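Local coordinates for Rab5 protein, putative (Plasmodium falciparum, PDB 3CLV) that is a putative Rab5 protein of the Ras family, with the P-loop nucleotide-binding fold and guanosine-5'-diphosphate bound in its pocket, at residues I150-N155 against L167-Y172; T137-L142 against N176-I181; A120-D125 against D133-W138. All blocks are in the same frame, centred on the assembly; numbering follows the deposited sequence.

Interaction 1 (I150-N155 against L167-Y172); sequences IILVAN and LEVQKY. With GDP (guanosine-5'-diphosphate), chain D.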
loop_
_atom_site.group_PDB
_atom_site.type_symbol
_atom_site.label_atom_id
_atom_site.label_comp_id
_atom_site.label_asym_id
_atom_site.label_seq_id
_atom_site.Cartn_x
_atom_site.Cartn_y
_atom_site.Cartn_z
ATOM N N ILE A 150 -3.181 -0.716 16.831
ATOM C CA ILE A 150 -4.312 -1.627 16.610
ATOM C C ILE A 150 -5.482 -1.238 17.508
ATOM O O ILE A 150 -5.320 -1.071 18.725
ATOM C CB ILE A 150 -3.943 -3.104 16.866
ATOM C CG1 ILE A 150 -2.774 -3.541 15.966
ATOM C CG2 ILE A 150 -5.166 -4.013 16.671
ATOM C CD1 ILE A 150 -2.095 -4.813 16.473
ATOM N N ILE A 151 -6.646 -1.088 16.884
ATOM C CA ILE A 151 -7.902 -0.903 17.590
ATOM C C ILE A 151 -8.851 -2.071 17.291
ATOM O O ILE A 151 -9.139 -2.391 16.119
ATOM C CB ILE A 151 -8.525 0.495 17.346
ATOM C CG1 ILE A 151 -9.778 0.705 18.213
ATOM C CG2 ILE A 151 -8.780 0.777 15.825
ATOM C CD1 ILE A 151 -10.013 2.218 18.510
ATOM N N LEU A 152 -9.290 -2.726 18.363
ATOM C CA LEU A 152 -10.212 -3.840 18.249
ATOM C C LEU A 152 -11.599 -3.239 18.379
ATOM O O LEU A 152 -11.873 -2.494 19.327
ATOM C CB LEU A 152 -9.931 -4.888 19.329
ATOM C CG LEU A 152 -10.876 -6.083 19.412
ATOM C CD1 LEU A 152 -10.715 -6.967 18.157
ATOM C CD2 LEU A 152 -10.568 -6.895 20.680
ATOM N N VAL A 153 -12.461 -3.525 17.403
ATOM C CA VAL A 153 -13.781 -2.878 17.353
ATOM C C VAL A 153 -14.877 -3.923 17.534
ATOM O O VAL A 153 -14.975 -4.889 16.761
ATOM C CB VAL A 153 -14.017 -2.061 16.036
ATOM C CG1 VAL A 153 -15.475 -1.518 15.944
ATOM C CG2 VAL A 153 -13.016 -0.920 15.906
ATOM N N ALA A 154 -15.684 -3.726 18.579
ATOM C CA ALA A 154 -16.850 -4.565 18.839
ATOM C C ALA A 154 -18.056 -3.901 18.189
ATOM O O ALA A 154 -18.681 -3.010 18.780
ATOM C CB ALA A 154 -17.064 -4.737 20.348
ATOM N N ASN A 155 -18.362 -4.301 16.954
ATOM C CA ASN A 155 -19.473 -3.698 16.228
ATOM C C ASN A 155 -20.823 -4.416 16.465
ATOM O O ASN A 155 -20.858 -5.583 16.868
ATOM C CB ASN A 155 -19.147 -3.584 14.727
ATOM C CG ASN A 155 -20.115 -2.666 13.971
ATOM O OD1 ASN A 155 -20.390 -1.542 14.390
ATOM N ND2 ASN A 155 -20.580 -3.133 12.810
ATOM N N LEU A 167 -16.321 -8.080 28.877
ATOM C CA LEU A 167 -15.241 -8.038 29.854
ATOM C C LEU A 167 -14.068 -8.917 29.449
ATOM O O LEU A 167 -12.909 -8.515 29.613
ATOM C CB LEU A 167 -15.739 -8.440 31.249
ATOM C CG LEU A 167 -16.193 -7.370 32.245
ATOM C CD1 LEU A 167 -16.800 -6.149 31.563
ATOM C CD2 LEU A 167 -17.172 -7.986 33.267
ATOM N N GLU A 168 -14.362 -10.116 28.939
ATOM C CA GLU A 168 -13.302 -10.971 28.415
ATOM C C GLU A 168 -12.593 -10.270 27.244
ATOM O O GLU A 168 -11.363 -10.340 27.116
ATOM C CB GLU A 168 -13.846 -12.345 27.996
ATOM C CG GLU A 168 -12.769 -13.340 27.553
ATOM C CD GLU A 168 -12.306 -13.125 26.120
ATOM O OE1 GLU A 168 -13.158 -12.792 25.253
ATOM O OE2 GLU A 168 -11.087 -13.293 25.866
ATOM N N VAL A 169 -13.390 -9.626 26.387
ATOM C CA VAL A 169 -12.861 -8.926 25.209
ATOM C C VAL A 169 -11.979 -7.741 25.618
ATOM O O VAL A 169 -10.867 -7.603 25.118
ATOM C CB VAL A 169 -13.972 -8.465 24.236
ATOM C CG1 VAL A 169 -13.351 -7.800 23.009
ATOM C CG2 VAL A 169 -14.825 -9.653 23.801
ATOM N N GLN A 170 -12.482 -6.907 26.523
ATOM C CA GLN A 170 -11.684 -5.831 27.143
ATOM C C GLN A 170 -10.415 -6.343 27.812
ATOM O O GLN A 170 -9.352 -5.744 27.663
ATOM C CB GLN A 170 -12.515 -5.066 28.163
ATOM C CG GLN A 170 -13.578 -4.174 27.555
ATOM C CD GLN A 170 -14.380 -3.444 28.611
ATOM O OE1 GLN A 170 -14.952 -4.070 29.511
ATOM N NE2 GLN A 170 -14.424 -2.115 28.516
ATOM N N LYS A 171 -10.510 -7.462 28.533
ATOM C CA LYS A 171 -9.310 -8.057 29.131
ATOM C C LYS A 171 -8.324 -8.481 28.056
ATOM O O LYS A 171 -7.115 -8.207 28.175
ATOM C CB LYS A 171 -9.651 -9.239 30.044
ATOM C CG LYS A 171 -8.438 -9.751 30.857
ATOM N N TYR A 172 -8.853 -9.123 27.000
ATOM C CA TYR A 172 -8.057 -9.549 25.859
ATOM C C TYR A 172 -7.274 -8.369 25.275
ATOM O O TYR A 172 -6.081 -8.503 25.003
ATOM C CB TYR A 172 -8.912 -10.238 24.765
ATOM C CG TYR A 172 -8.122 -10.485 23.494
ATOM C CD1 TYR A 172 -7.228 -11.552 23.408
ATOM C CD2 TYR A 172 -8.229 -9.621 22.392
ATOM C CE1 TYR A 172 -6.475 -11.771 22.263
ATOM C CE2 TYR A 172 -7.469 -9.844 21.214
ATOM C CZ TYR A 172 -6.594 -10.909 21.168
ATOM O OH TYR A 172 -5.824 -11.159 20.050
HETATM P PB GDP D . -18.651 -6.243 5.952
HETATM O O1B GDP D . -18.216 -5.104 5.088
HETATM O O2B GDP D . -18.728 -7.527 5.157
HETATM O O3B GDP D . -17.742 -6.464 7.135
HETATM O O3A GDP D . -20.110 -5.953 6.599
HETATM P PA GDP D . -21.269 -5.013 5.957
HETATM O O1A GDP D . -21.574 -5.449 4.533
HETATM O O2A GDP D . -21.005 -3.548 6.121
HETATM O "O5'" GDP D . -22.522 -5.421 6.878
HETATM C "C5'" GDP D . -23.045 -6.754 6.910
HETATM C "C4'" GDP D . -24.489 -6.684 7.422
HETATM O "O4'" GDP D . -24.511 -6.271 8.790
HETATM C "C3'" GDP D . -25.395 -5.710 6.674
HETATM O "O3'" GDP D . -26.681 -6.340 6.645
HETATM C "C2'" GDP D . -25.462 -4.470 7.569
HETATM O "O2'" GDP D . -26.675 -3.715 7.447
HETATM C "C1'" GDP D . -25.348 -5.115 8.943
HETATM N N9 GDP D . -24.687 -4.236 9.912
HETATM C C8 GDP D . -23.487 -3.634 9.762
HETATM N N7 GDP D . -23.190 -2.909 10.857
HETATM C C5 GDP D . -24.210 -3.063 11.732
HETATM C C6 GDP D . -24.536 -2.576 13.093
HETATM O O6 GDP D . -23.736 -1.822 13.697
HETATM N N1 GDP D . -25.709 -2.981 13.649
HETATM C C2 GDP D . -26.584 -3.809 13.020
HETATM N N2 GDP D . -27.727 -4.164 13.661
HETATM N N3 GDP D . -26.360 -4.283 11.754
HETATM C C4 GDP D . -25.202 -3.948 11.096
#
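Leu152 sends one methyl, CD2, into the angle between Val169 and Tyr172 of the facing helix. Leu152 CD2 lies 3.7 Å from Val169 CG1. The same methyl, Leu152 CD2, comes to 4.0 Å from Tyr172 CD2, where it meets the edge of the ring, near its plane, and not a face. The leucine crosses each of the two helix side chains at about a right angle. Leu152 CG is anti to the backbone N (chi1 176°), which turns the branch toward the helix. The contact is small and wholly apolar, with Leu152 and Val169 both buried. Phe124 of strand 119-125 and Phe180 of strand 179-183 also touch Val169. Near the N-terminal end of helix 166-175 Glu168 forms a salt bridge with Lys136.

Three residues along the strand from Leu152, Asn155 ends the segment in the ligand pocket. Asn155 ND2 is 3.3 Å from N7 of GDP. The amide is held by the protein itself: OD1 is hydrogen-bonded to Thr183 OG1 and Ala185 N, and ND2 to Val18 O. These bonds should fix its rotation beside the base. Asn155, Lys156 and Asp158 fit the NKxD guanine-recognition motif of Ras-family proteins, which sits, as here, at the C-terminal end of a parallel strand, 149-155 in this chain.

Interaction 2 (T137-L142 against N176-I181); sequences TWVNQL and NNLLFI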
loop_
_atom_site.group_PDB
_atom_site.type_symbol
_atom_site.label_atom_id
_atom_site.label_comp_id
_atom_site.label_asym_id
_atom_site.label_seq_id
_atom_site.Cartn_x
_atom_site.Cartn_y
_atom_site.Cartn_z
ATOM N N THR A 137 -6.914 -14.057 15.878
ATOM C CA THR A 137 -5.909 -14.602 14.940
ATOM C C THR A 137 -5.256 -13.466 14.146
ATOM O O THR A 137 -4.029 -13.433 13.978
ATOM C CB THR A 137 -6.528 -15.656 13.969
ATOM O OG1 THR A 137 -7.104 -16.735 14.719
ATOM C CG2 THR A 137 -5.484 -16.218 13.015
ATOM N N TRP A 138 -6.064 -12.512 13.693
ATOM C CA TRP A 138 -5.510 -11.386 12.937
ATOM C C TRP A 138 -4.636 -10.460 13.777
ATOM O O TRP A 138 -3.600 -9.984 13.295
ATOM C CB TRP A 138 -6.599 -10.578 12.224
ATOM C CG TRP A 138 -7.062 -11.234 10.959
ATOM C CD1 TRP A 138 -6.277 -11.748 9.950
ATOM C CD2 TRP A 138 -8.413 -11.425 10.554
ATOM N NE1 TRP A 138 -7.072 -12.272 8.954
ATOM C CE2 TRP A 138 -8.386 -12.090 9.298
ATOM C CE3 TRP A 138 -9.652 -11.118 11.141
ATOM C CZ2 TRP A 138 -9.561 -12.438 8.601
ATOM C CZ3 TRP A 138 -10.818 -11.467 10.458
ATOM C CH2 TRP A 138 -10.761 -12.124 9.194
ATOM N N VAL A 139 -5.055 -10.212 15.015
ATOM C CA VAL A 139 -4.266 -9.392 15.940
ATOM C C VAL A 139 -2.872 -10.004 16.153
ATOM O O VAL A 139 -1.863 -9.296 16.085
ATOM C CB VAL A 139 -4.990 -9.184 17.288
ATOM C CG1 VAL A 139 -4.031 -8.649 18.368
ATOM C CG2 VAL A 139 -6.239 -8.261 17.125
ATOM N N ASN A 140 -2.830 -11.316 16.384
ATOM C CA ASN A 140 -1.562 -12.049 16.514
ATOM C C ASN A 140 -0.662 -11.945 15.291
ATOM O O ASN A 140 0.535 -11.724 15.420
ATOM C CB ASN A 140 -1.818 -13.512 16.932
ATOM C CG ASN A 140 -2.344 -13.623 18.352
ATOM O OD1 ASN A 140 -2.018 -12.807 19.211
ATOM N ND2 ASN A 140 -3.169 -14.625 18.601
ATOM N N GLN A 141 -1.247 -12.055 14.095
ATOM C CA GLN A 141 -0.502 -11.880 12.854
ATOM C C GLN A 141 0.039 -10.467 12.727
ATOM O O GLN A 141 1.187 -10.261 12.324
ATOM C CB GLN A 141 -1.395 -12.132 11.637
ATOM C CG GLN A 141 -1.662 -13.558 11.289
ATOM C CD GLN A 141 -2.372 -13.696 9.938
ATOM O OE1 GLN A 141 -3.030 -12.768 9.458
ATOM N NE2 GLN A 141 -2.214 -14.854 9.313
ATOM N N LEU A 142 -0.802 -9.483 13.038
ATOM C CA LEU A 142 -0.381 -8.084 12.917
ATOM C C LEU A 142 0.745 -7.712 13.889
ATOM O O LEU A 142 1.714 -7.032 13.501
ATOM C CB LEU A 142 -1.570 -7.136 13.104
ATOM C CG LEU A 142 -2.610 -7.034 11.988
ATOM C CD1 LEU A 142 -3.927 -6.553 12.604
ATOM C CD2 LEU A 142 -2.144 -6.068 10.908
ATOM N N ASN A 176 -3.156 -7.617 25.241
ATOM C CA ASN A 176 -2.450 -7.504 23.987
ATOM C C ASN A 176 -2.145 -6.075 23.637
ATOM O O ASN A 176 -1.633 -5.810 22.553
ATOM C CB ASN A 176 -3.213 -8.227 22.878
ATOM C CG ASN A 176 -3.178 -9.728 23.066
ATOM O OD1 ASN A 176 -2.292 -10.397 22.547
ATOM N ND2 ASN A 176 -4.092 -10.249 23.873
ATOM N N ASN A 177 -2.432 -5.164 24.573
ATOM C CA ASN A 177 -2.065 -3.751 24.424
ATOM C C ASN A 177 -2.696 -3.130 23.179
ATOM O O ASN A 177 -2.031 -2.490 22.371
ATOM C CB ASN A 177 -0.539 -3.594 24.401
ATOM C CG ASN A 177 0.131 -4.278 25.583
ATOM O OD1 ASN A 177 0.714 -5.350 25.432
ATOM N ND2 ASN A 177 0.006 -3.688 26.771
ATOM N N LEU A 178 -4.000 -3.347 23.050
ATOM C CA LEU A 178 -4.787 -2.827 21.936
ATOM C C LEU A 178 -5.675 -1.726 22.485
ATOM O O LEU A 178 -6.064 -1.767 23.677
ATOM C CB LEU A 178 -5.693 -3.937 21.373
ATOM C CG LEU A 178 -5.116 -5.333 21.136
ATOM C CD1 LEU A 178 -6.197 -6.273 20.633
ATOM C CD2 LEU A 178 -3.948 -5.283 20.160
ATOM N N LEU A 179 -5.975 -0.749 21.633
ATOM C CA LEU A 179 -7.146 0.092 21.816
ATOM C C LEU A 179 -8.411 -0.760 21.629
ATOM O O LEU A 179 -8.402 -1.784 20.926
ATOM C CB LEU A 179 -7.137 1.273 20.822
ATOM C CG LEU A 179 -5.942 2.234 20.911
ATOM C CD1 LEU A 179 -6.017 3.286 19.802
ATOM C CD2 LEU A 179 -5.920 2.920 22.278
ATOM N N PHE A 180 -9.469 -0.376 22.327
ATOM C CA PHE A 180 -10.750 -1.090 22.238
ATOM C C PHE A 180 -11.929 -0.107 22.221
ATOM O O PHE A 180 -11.942 0.878 22.952
ATOM C CB PHE A 180 -10.879 -2.126 23.371
ATOM C CG PHE A 180 -12.230 -2.802 23.434
ATOM C CD1 PHE A 180 -12.532 -3.863 22.575
ATOM C CD2 PHE A 180 -13.193 -2.383 24.348
ATOM C CE1 PHE A 180 -13.788 -4.489 22.619
ATOM C CE2 PHE A 180 -14.462 -3.003 24.402
ATOM C CZ PHE A 180 -14.755 -4.064 23.545
ATOM N N ILE A 181 -12.926 -0.377 21.373
ATOM C CA ILE A 181 -14.119 0.452 21.333
ATOM C C ILE A 181 -15.344 -0.402 20.935
ATOM O O ILE A 181 -15.221 -1.385 20.205
ATOM C CB ILE A 181 -13.906 1.706 20.427
ATOM C CG1 ILE A 181 -15.058 2.716 20.580
ATOM C CG2 ILE A 181 -13.630 1.290 18.947
ATOM C CD1 ILE A 181 -14.678 4.123 20.222
#
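Helix residues 137-142 face the turn that leads from helix 166-175 into strand 179-183. The backbones stay well apart, with the closest CA pair, Val139 and Asn176, separated by 8.5 Å. A Schellman motif ends helix 166-175, with Asn177 as its C-prime residue at a phi of 59°, and the chain then turns so that Leu178 points back to helix 129-145.

Val139 and Leu178 meet tip to tip. Val139 CG1 is 3.8 Å from Leu178 CD2 and 3.9 Å from Leu178 CD1, so one valine methyl faces both ends of the leucine fork. The second methyl, Val139 CG2, lies 4.0 Å from Leu178 CD1. Tyr172 touches both residues and extends this apolar patch toward helix 166-175.

Nearer the surface, Asn140 and Asn176 approach through their amides, whose planes are 54° apart. As modelled, the two OD1 atoms are the nearest pair, at 4.1 Å. Asn176 ND2 is instead hydrogen-bonded to Tyr172 O, which ties the side chain back to the last turn of helix 166-175.

Apolar contact on the more buried side, not polar pairing, therefore holds these segments together, while the Asn176 amide finds its partner within its own helix end.

Interaction 3 (A120-D125 against D133-W138); sequences AIVVFD and DRAKTW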
loop_
_atom_site.group_PDB
_atom_site.type_symbol
_atom_site.label_atom_id
_atom_site.label_comp_id
_atom_site.label_asym_id
_atom_site.label_seq_id
_atom_site.Cartn_x
_atom_site.Cartn_y
_atom_site.Cartn_z
ATOM N N ALA A 120 -4.288 -0.456 12.277
ATOM C CA ALA A 120 -5.130 -1.568 11.893
ATOM C C ALA A 120 -6.382 -1.522 12.741
ATOM O O ALA A 120 -6.314 -1.477 13.990
ATOM C CB ALA A 120 -4.395 -2.904 12.058
ATOM N N ILE A 121 -7.523 -1.498 12.060
ATOM C CA ILE A 121 -8.829 -1.581 12.693
ATOM C C ILE A 121 -9.359 -2.997 12.508
ATOM O O ILE A 121 -9.693 -3.409 11.381
ATOM C CB ILE A 121 -9.846 -0.570 12.081
ATOM C CG1 ILE A 121 -9.315 0.861 12.129
ATOM C CG2 ILE A 121 -11.219 -0.652 12.797
ATOM C CD1 ILE A 121 -10.183 1.851 11.282
ATOM N N VAL A 122 -9.427 -3.747 13.607
ATOM C CA VAL A 122 -9.859 -5.148 13.547
ATOM C C VAL A 122 -11.257 -5.255 14.150
ATOM O O VAL A 122 -11.445 -5.046 15.360
ATOM C CB VAL A 122 -8.878 -6.123 14.259
ATOM C CG1 VAL A 122 -9.284 -7.570 13.962
ATOM C CG2 VAL A 122 -7.445 -5.894 13.790
ATOM N N VAL A 123 -12.229 -5.561 13.298
ATOM C CA VAL A 123 -13.642 -5.466 13.657
ATOM C C VAL A 123 -14.224 -6.869 13.855
ATOM O O VAL A 123 -13.907 -7.782 13.120
ATOM C CB VAL A 123 -14.450 -4.732 12.522
ATOM C CG1 VAL A 123 -15.922 -4.550 12.912
ATOM C CG2 VAL A 123 -13.799 -3.404 12.188
ATOM N N PHE A 124 -15.072 -7.026 14.863
ATOM C CA PHE A 124 -15.874 -8.241 14.993
ATOM C C PHE A 124 -17.317 -7.847 15.317
ATOM O O PHE A 124 -17.616 -6.669 15.569
ATOM C CB PHE A 124 -15.260 -9.219 16.019
ATOM C CG PHE A 124 -15.411 -8.770 17.467
ATOM C CD1 PHE A 124 -14.485 -7.896 18.038
ATOM C CD2 PHE A 124 -16.468 -9.230 18.245
ATOM C CE1 PHE A 124 -14.621 -7.458 19.355
ATOM C CE2 PHE A 124 -16.624 -8.796 19.576
ATOM C CZ PHE A 124 -15.691 -7.911 20.128
ATOM N N ASP A 125 -18.200 -8.840 15.267
ATOM C CA ASP A 125 -19.636 -8.669 15.476
ATOM C C ASP A 125 -19.922 -9.307 16.837
ATOM O O ASP A 125 -19.641 -10.491 17.053
ATOM C CB ASP A 125 -20.374 -9.380 14.314
ATOM C CG ASP A 125 -21.890 -9.461 14.492
ATOM O OD1 ASP A 125 -22.448 -9.019 15.529
ATOM O OD2 ASP A 125 -22.522 -10.019 13.557
ATOM N N ASP A 133 -13.095 -14.854 17.298
ATOM C CA ASP A 133 -12.000 -15.814 17.163
ATOM C C ASP A 133 -11.081 -15.468 15.981
ATOM O O ASP A 133 -9.855 -15.541 16.094
ATOM C CB ASP A 133 -12.554 -17.236 16.990
ATOM C CG ASP A 133 -13.391 -17.707 18.182
ATOM O OD1 ASP A 133 -13.182 -17.235 19.331
ATOM O OD2 ASP A 133 -14.262 -18.581 17.952
ATOM N N ARG A 134 -11.671 -15.104 14.844
ATOM C CA ARG A 134 -10.880 -14.662 13.687
ATOM C C ARG A 134 -10.123 -13.353 13.936
ATOM O O ARG A 134 -8.970 -13.207 13.527
ATOM C CB ARG A 134 -11.766 -14.539 12.437
ATOM C CG ARG A 134 -12.024 -15.884 11.728
ATOM C CD ARG A 134 -11.044 -16.103 10.557
ATOM N NE ARG A 134 -9.693 -15.624 10.855
ATOM C CZ ARG A 134 -8.669 -15.616 10.000
ATOM N NH1 ARG A 134 -8.814 -16.077 8.762
ATOM N NH2 ARG A 134 -7.490 -15.140 10.390
ATOM N N ALA A 135 -10.777 -12.398 14.585
ATOM C CA ALA A 135 -10.137 -11.137 14.941
ATOM C C ALA A 135 -8.887 -11.362 15.794
ATOM O O ALA A 135 -7.875 -10.706 15.574
ATOM C CB ALA A 135 -11.115 -10.212 15.660
ATOM N N LYS A 136 -8.960 -12.293 16.752
ATOM C CA LYS A 136 -7.808 -12.609 17.615
ATOM C C LYS A 136 -6.625 -13.144 16.811
ATOM O O LYS A 136 -5.480 -12.738 17.045
ATOM C CB LYS A 136 -8.194 -13.606 18.708
ATOM C CG LYS A 136 -9.060 -12.991 19.797
ATOM C CD LYS A 136 -9.149 -13.895 21.014
ATOM C CE LYS A 136 -10.133 -13.346 22.021
ATOM N NZ LYS A 136 -10.333 -14.336 23.135
ATOM N N THR A 137 -6.914 -14.057 15.878
ATOM C CA THR A 137 -5.909 -14.602 14.940
ATOM C C THR A 137 -5.256 -13.466 14.146
ATOM O O THR A 137 -4.029 -13.433 13.978
ATOM C CB THR A 137 -6.528 -15.656 13.969
ATOM O OG1 THR A 137 -7.104 -16.735 14.719
ATOM C CG2 THR A 137 -5.484 -16.218 13.015
ATOM N N TRP A 138 -6.064 -12.512 13.693
ATOM C CA TRP A 138 -5.510 -11.386 12.937
ATOM C C TRP A 138 -4.636 -10.460 13.777
ATOM O O TRP A 138 -3.600 -9.984 13.295
ATOM C CB TRP A 138 -6.599 -10.578 12.224
ATOM C CG TRP A 138 -7.062 -11.234 10.959
ATOM C CD1 TRP A 138 -6.277 -11.748 9.950
ATOM C CD2 TRP A 138 -8.413 -11.425 10.554
ATOM N NE1 TRP A 138 -7.072 -12.272 8.954
ATOM C CE2 TRP A 138 -8.386 -12.090 9.298
ATOM C CE3 TRP A 138 -9.652 -11.118 11.141
ATOM C CZ2 TRP A 138 -9.561 -12.438 8.601
ATOM C CZ3 TRP A 138 -10.818 -11.467 10.458
ATOM C CH2 TRP A 138 -10.761 -12.124 9.194
#
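Strand 120-125 and helix 133-138 run nearly antiparallel, at 164°, with their axes 8.1 Å apart at closest approach and Val122 opposite Ala135. The small alanine is consistent with the close fit: the CA atoms of Val122 and Ala135 are only 6.2 Å apart.

Val122 CG1 does most of the touching. Val122 CG1 lies 3.6 Å from Ala135 CB and 3.8 Å from Ala135 CA, so it touches the helix backbone at CA as well as the methyl. Val122 CG1 also reaches Trp138 CB at 4.4 Å, one turn further on. CG1 is the branch anti to the backbone N (chi1 -171°), and this aims it at the helix. Phe124 takes part through its stem, with Phe124 CB 4.3 Å from Ala135 CB. A chi1 of 73° swings its ring aside, to Leu132, Ala154 and Val164.

Beyond Trp138 CB the indole, itself buried, pairs with Arg134 of the same helix in a cation-pi contact. Arg134 NH2 sits 3.2 Å above the Trp138 ring plane, offset toward the rim, while Trp138 CZ2 lies over the centre of the guanidinium.

Every residue touching across this contact is buried. The contact joins strand 119-125 and helix 129-145 of the beta-alpha-beta unit that ends in strand 149-155. Strands 8-13 and 149-155 flank strand 119-125, and Trp138 reaches across to Leu13 of the former.

In the fold
All three contacts lie on the same side of the chain's centre, and all belong to one sheet and the helices against it. Interactions 2 and 3 share Thr137 and Trp138 of helix 129-145, and their centres are about 7 Å apart. Leu142 CD1 links them, 3.7 Å from Ala120 CB. Interaction 1 lies about 8 Å from interaction 2 and about 9 Å from interaction 3, between centres. Its strand is probably hydrogen-bonded to both neighbours: Val153 N is 2.7 Å from Val122 O, and Leu152 N is 2.9 Å from Leu179 O. Asn155 of interaction 1 belongs to the GDP pocket, while the Val123 side chain of interaction 3 stays about 6 Å from GDP.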